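Local coordinates for substrate-binding protein (Synechococcus sp., PDB 6WPN) that probably binds a sugar or oligosaccharide in the periplasm as the solute-binding component of a transport system, at residues A265-A279 with N358-L370. Sequence-based numbering, arbitrary orientation.
Sequences AEFLRSIQTNAPGVA and NPAEAQIRDARLL
Gln-272 and Gln-363 meet amide to amide between two nearly antiparallel helices, 265-274 and 359-370, and illustrate how polar side chains can join helices that also pack through aliphatic groups. Gln-272 NE2 gives one hydrogen to Gln-363 OE1 (2.9 Å), in the carbonyl plane and on a lone pair, and the two amide planes lie only 18° apart. Gln-272 NE2 also donates to the backbone Ala-360 O, 2.9 Å away and tilted from that carbonyl's plane; Ile-364 N reaches the same oxygen from the opposite face. The relay continues from Gln-363 NE2 to Ala-279 O at 2.7 Å, so the helix beginning at Pro-276 is tied in as well. Gln-363 reaches across to the neighbouring helix because its chain is extended beyond a CG that lies opposite the backbone N (chi1 -173°), and this CG rests on Leu-268 CD2. Replacing Gln-363 by alanine removes both amide partners and is likely to leave Gln-272 NE2 without one acceptor and Ala-279 O without this donor, and to open a gap beside Leu-268 CD2.

Beside the relay, Ile-364 enters as a knob among Ala-265, Leu-268, Arg-269 and Gln-272. Its CD1 lies 3.7 Å from Leu-268 CG, while in the conformer described, one of two, Ile-364 CG1 lies over one face of the Arg-269 guanidinium. Toward the other end small residues let the backbones close in, Ala-265 CB touching Ala-367 CB at 3.7 Å.

Farther out, Asn-358 caps helix 359-370 by accepting from Glu-361 N, and strand 137-149 underlies both helices through Ile-271 on Leu-147 and Ala-367 on Leu-145. The chemistry implies directional pairing: an apolar seam supplies close packing, while the glutamine bonds would probably be sensitive to sliding of one helix along the other.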
loop_
_atom_site.group_PDB
_atom_site.type_symbol
_atom_site.label_atom_id
_atom_site.label_comp_id
_atom_site.label_asym_id
_atom_site.label_seq_id
_atom_site.Cartn_x
_atom_site.Cartn_y
_atom_site.Cartn_z
ATOM N N ALA A 265 10.399 3.397 4.908
ATOM C CA ALA A 265 11.530 3.509 5.826
ATOM C C ALA A 265 11.884 2.174 6.468
ATOM O O ALA A 265 13.066 1.930 6.763
ATOM C CB ALA A 265 11.225 4.541 6.911
ATOM N N GLU A 266 10.887 1.310 6.714
ATOM C CA GLU A 266 11.170 0.072 7.433
ATOM C C GLU A 266 12.052 -0.850 6.608
ATOM O O GLU A 266 12.954 -1.509 7.146
ATOM C CB GLU A 266 9.869 -0.639 7.789
ATOM C CG GLU A 266 10.027 -2.022 8.415
ATOM C CD GLU A 266 10.547 -1.992 9.850
ATOM O OE1 GLU A 266 10.842 -0.891 10.365
ATOM O OE2 GLU A 266 10.657 -3.072 10.475
ATOM N N PHE A 267 11.815 -0.910 5.302
ATOM C CA PHE A 267 12.669 -1.733 4.472
ATOM C C PHE A 267 14.080 -1.170 4.365
ATOM O O PHE A 267 15.019 -1.920 4.078
ATOM C CB PHE A 267 12.061 -1.891 3.086
ATOM C CG PHE A 267 12.869 -2.758 2.199
ATOM C CD1 PHE A 267 13.080 -4.083 2.532
ATOM C CD2 PHE A 267 13.449 -2.252 1.053
ATOM C CE1 PHE A 267 13.844 -4.895 1.730
ATOM C CE2 PHE A 267 14.209 -3.066 0.239
ATOM C CZ PHE A 267 14.416 -4.380 0.585
ATOM N N LEU A 268 14.251 0.130 4.614
ATOM C CA LEU A 268 15.583 0.716 4.570
ATOM C C LEU A 268 16.496 0.124 5.637
ATOM O O LEU A 268 17.703 -0.017 5.406
ATOM C CB LEU A 268 15.487 2.238 4.703
ATOM C CG LEU A 268 16.745 3.080 4.472
ATOM C CD1 LEU A 268 17.522 2.620 3.244
ATOM C CD2 LEU A 268 16.358 4.544 4.346
ATOM N N ARG A 269 15.951 -0.242 6.802
ATOM C CA ARG A 269 16.794 -0.816 7.849
ATOM C C ARG A 269 17.280 -2.210 7.468
ATOM O O ARG A 269 18.412 -2.587 7.794
ATOM C CB ARG A 269 16.045 -0.853 9.183
ATOM C CG ARG A 269 16.875 -1.398 10.353
ATOM C CD ARG A 269 17.899 -0.381 10.880
ATOM N NE ARG A 269 17.306 0.580 11.813
ATOM C CZ ARG A 269 17.966 1.582 12.389
ATOM N NH1 ARG A 269 19.253 1.774 12.131
ATOM N NH2 ARG A 269 17.336 2.400 13.223
ATOM N N SER A 270 16.448 -2.992 6.776
ATOM C CA SER A 270 16.902 -4.303 6.325
ATOM C C SER A 270 17.899 -4.179 5.180
ATOM O O SER A 270 18.791 -5.023 5.047
ATOM C CB SER A 270 15.712 -5.176 5.923
ATOM O OG SER A 270 14.903 -4.522 4.969
ATOM N N ILE A 271 17.779 -3.134 4.359
ATOM C CA ILE A 271 18.818 -2.848 3.374
ATOM C C ILE A 271 20.131 -2.540 4.079
ATOM O O ILE A 271 21.204 -2.980 3.648
ATOM C CB ILE A 271 18.394 -1.683 2.462
ATOM C CG1 ILE A 271 17.199 -2.070 1.599
ATOM C CG2 ILE A 271 19.555 -1.227 1.584
ATOM C CD1 ILE A 271 16.730 -0.936 0.704
ATOM N N GLN A 272 20.067 -1.760 5.163
ATOM C CA GLN A 272 21.275 -1.420 5.904
ATOM C C GLN A 272 21.986 -2.671 6.391
ATOM O O GLN A 272 23.215 -2.766 6.309
ATOM C CB GLN A 272 20.938 -0.509 7.085
ATOM C CG GLN A 272 20.580 0.911 6.699
ATOM C CD GLN A 272 20.185 1.762 7.892
ATOM O OE1 GLN A 272 20.152 1.288 9.026
ATOM N NE2 GLN A 272 19.905 3.033 7.642
ATOM N N THR A 273 21.228 -3.650 6.886
ATOM C CA THR A 273 21.834 -4.870 7.406
ATOM C C THR A 273 22.216 -5.833 6.287
ATOM O O THR A 273 23.292 -6.437 6.327
ATOM C CB THR A 273 20.880 -5.552 8.387
ATOM O OG1 THR A 273 19.652 -5.868 7.721
ATOM C CG2 THR A 273 20.580 -4.639 9.564
ATOM N N ASN A 274 21.362 -5.971 5.271
ATOM C CA ASN A 274 21.600 -6.970 4.235
ATOM C C ASN A 274 22.571 -6.491 3.163
ATOM O O ASN A 274 23.294 -7.306 2.584
ATOM C CB ASN A 274 20.274 -7.377 3.584
ATOM C CG ASN A 274 19.399 -8.204 4.510
ATOM O OD1 ASN A 274 19.877 -8.799 5.477
ATOM N ND2 ASN A 274 18.105 -8.235 4.221
ATOM N N ALA A 275 22.620 -5.191 2.888
ATOM C CA ALA A 275 23.481 -4.654 1.832
ATOM C C ALA A 275 23.988 -3.283 2.244
ATOM O O ALA A 275 23.521 -2.251 1.748
ATOM C CB ALA A 275 22.734 -4.574 0.499
ATOM N N PRO A 276 24.968 -3.233 3.149
ATOM C CA PRO A 276 25.456 -1.927 3.619
ATOM C C PRO A 276 26.047 -1.073 2.514
ATOM O O PRO A 276 25.915 0.156 2.561
ATOM C CB PRO A 276 26.514 -2.299 4.668
ATOM C CG PRO A 276 26.247 -3.735 5.019
ATOM C CD PRO A 276 25.700 -4.354 3.768
ATOM N N GLY A 277 26.671 -1.688 1.506
ATOM C CA GLY A 277 27.235 -0.911 0.415
ATOM C C GLY A 277 26.188 -0.103 -0.328
ATOM O O GLY A 277 26.440 1.035 -0.734
ATOM N N VAL A 278 25.000 -0.678 -0.515
ATOM C CA VAL A 278 23.925 0.035 -1.201
ATOM C C VAL A 278 23.268 1.057 -0.280
ATOM O O VAL A 278 22.934 2.168 -0.710
ATOM C CB VAL A 278 22.895 -0.967 -1.754
ATOM C CG1 VAL A 278 21.750 -0.232 -2.419
ATOM C CG2 VAL A 278 23.565 -1.915 -2.732
ATOM N N ALA A 279 23.062 0.704 0.991
ATOM C CA ALA A 279 22.445 1.647 1.916
ATOM C C ALA A 279 23.327 2.869 2.144
ATOM O O ALA A 279 22.810 3.972 2.357
ATOM C CB ALA A 279 22.133 0.958 3.245
ATOM N N ASN A 358 24.577 7.525 14.670
ATOM C CA ASN A 358 25.421 7.111 13.559
ATOM C C ASN A 358 24.702 7.453 12.264
ATOM O O ASN A 358 23.500 7.743 12.277
ATOM C CB ASN A 358 25.744 5.612 13.628
ATOM C CG ASN A 358 24.509 4.757 13.775
ATOM O OD1 ASN A 358 23.665 4.709 12.882
ATOM N ND2 ASN A 358 24.394 4.076 14.907
ATOM N N PRO A 359 25.415 7.458 11.131
ATOM C CA PRO A 359 24.749 7.771 9.854
ATOM C C PRO A 359 23.598 6.841 9.514
ATOM O O PRO A 359 22.652 7.267 8.839
ATOM C CB PRO A 359 25.888 7.640 8.833
ATOM C CG PRO A 359 27.121 7.924 9.618
ATOM C CD PRO A 359 26.876 7.334 10.972
ATOM N N ALA A 360 23.642 5.586 9.969
ATOM C CA ALA A 360 22.553 4.653 9.687
ATOM C C ALA A 360 21.255 5.105 10.346
ATOM O O ALA A 360 20.192 5.115 9.711
ATOM C CB ALA A 360 22.933 3.245 10.152
ATOM N N GLU A 361 21.317 5.466 11.628
ATOM C CA GLU A 361 20.131 5.989 12.296
ATOM C C GLU A 361 19.682 7.307 11.681
ATOM O O GLU A 361 18.480 7.583 11.615
ATOM C CB GLU A 361 20.401 6.175 13.788
ATOM C CG GLU A 361 20.521 4.881 14.569
ATOM C CD GLU A 361 20.701 5.125 16.053
ATOM O OE1 GLU A 361 20.236 6.179 16.544
ATOM O OE2 GLU A 361 21.307 4.269 16.733
ATOM N N ALA A 362 20.633 8.128 11.227
ATOM C CA ALA A 362 20.281 9.383 10.572
ATOM C C ALA A 362 19.541 9.128 9.266
ATOM O O ALA A 362 18.556 9.812 8.960
ATOM C CB ALA A 362 21.536 10.222 10.335
ATOM N N GLN A 363 19.998 8.143 8.489
ATOM C CA GLN A 363 19.301 7.773 7.263
ATOM C C GLN A 363 17.874 7.318 7.550
ATOM O O GLN A 363 16.933 7.726 6.860
ATOM C CB GLN A 363 20.082 6.677 6.539
ATOM C CG GLN A 363 19.547 6.320 5.167
ATOM C CD GLN A 363 20.381 5.248 4.499
ATOM O OE1 GLN A 363 20.673 4.215 5.099
ATOM N NE2 GLN A 363 20.791 5.499 3.261
ATOM N N ILE A 364 17.695 6.472 8.572
ATOM C CA ILE A 364 16.360 5.984 8.918
ATOM C C ILE A 364 15.481 7.135 9.385
ATOM O O ILE A 364 14.283 7.192 9.081
ATOM C CB ILE A 364 16.449 4.881 9.993
ATOM C CG1 ILE A 364 17.155 3.642 9.442
ATOM C CG2 ILE A 364 15.067 4.533 10.523
ATOM C CD1 ILE A 364 16.583 3.142 8.140
ATOM N N ARG A 365 16.066 8.069 10.130
ATOM C CA ARG A 365 15.323 9.238 10.572
ATOM C C ARG A 365 14.920 10.107 9.383
ATOM O O ARG A 365 13.791 10.608 9.333
ATOM C CB ARG A 365 16.167 10.017 11.586
ATOM C CG ARG A 365 15.492 11.208 12.234
ATOM C CD ARG A 365 15.802 12.478 11.483
ATOM N NE ARG A 365 15.407 13.660 12.238
ATOM C CZ ARG A 365 16.263 14.524 12.772
ATOM N NH1 ARG A 365 17.571 14.332 12.627
ATOM N NH2 ARG A 365 15.814 15.581 13.440
ATOM N N ASP A 366 15.826 10.280 8.411
ATOM C CA ASP A 366 15.507 11.052 7.212
ATOM C C ASP A 366 14.338 10.441 6.451
ATOM O O ASP A 366 13.484 11.164 5.922
ATOM C CB ASP A 366 16.722 11.150 6.287
ATOM C CG ASP A 366 17.887 11.899 6.908
ATOM O OD1 ASP A 366 17.663 12.704 7.843
ATOM O OD2 ASP A 366 19.032 11.690 6.442
ATOM N N ALA A 367 14.294 9.111 6.363
ATOM C CA ALA A 367 13.219 8.464 5.623
ATOM C C ALA A 367 11.891 8.599 6.356
ATOM O O ALA A 367 10.874 8.952 5.750
ATOM C CB ALA A 367 13.566 6.996 5.381
ATOM N N ARG A 368 11.883 8.343 7.668
ATOM C CA ARG A 368 10.635 8.444 8.422
ATOM C C ARG A 368 10.096 9.869 8.410
ATOM O O ARG A 368 8.881 10.083 8.330
ATOM C CB ARG A 368 10.838 7.974 9.863
ATOM C CG ARG A 368 11.188 6.508 10.028
ATOM C CD ARG A 368 11.431 6.194 11.491
ATOM N NE ARG A 368 10.224 6.432 12.276
ATOM C CZ ARG A 368 10.201 6.574 13.596
ATOM N NH1 ARG A 368 11.327 6.514 14.297
ATOM N NH2 ARG A 368 9.047 6.792 14.214
ATOM N N LEU A 369 10.988 10.857 8.475
ATOM C CA LEU A 369 10.555 12.250 8.470
ATOM C C LEU A 369 9.989 12.645 7.114
ATOM O O LEU A 369 9.023 13.412 7.038
ATOM C CB LEU A 369 11.723 13.159 8.844
ATOM C CG LEU A 369 11.375 14.606 9.174
ATOM C CD1 LEU A 369 10.365 14.647 10.300
ATOM C CD2 LEU A 369 12.635 15.363 9.548
ATOM N N LEU A 370 10.584 12.140 6.033
ATOM C CA LEU A 370 10.054 12.434 4.709
ATOM C C LEU A 370 8.678 11.800 4.513
ATOM O O LEU A 370 7.788 12.410 3.909
ATOM C CB LEU A 370 11.044 11.960 3.646
ATOM C CG LEU A 370 10.869 12.497 2.230
ATOM C CD1 LEU A 370 10.594 13.985 2.268
ATOM C CD2 LEU A 370 12.133 12.216 1.427
#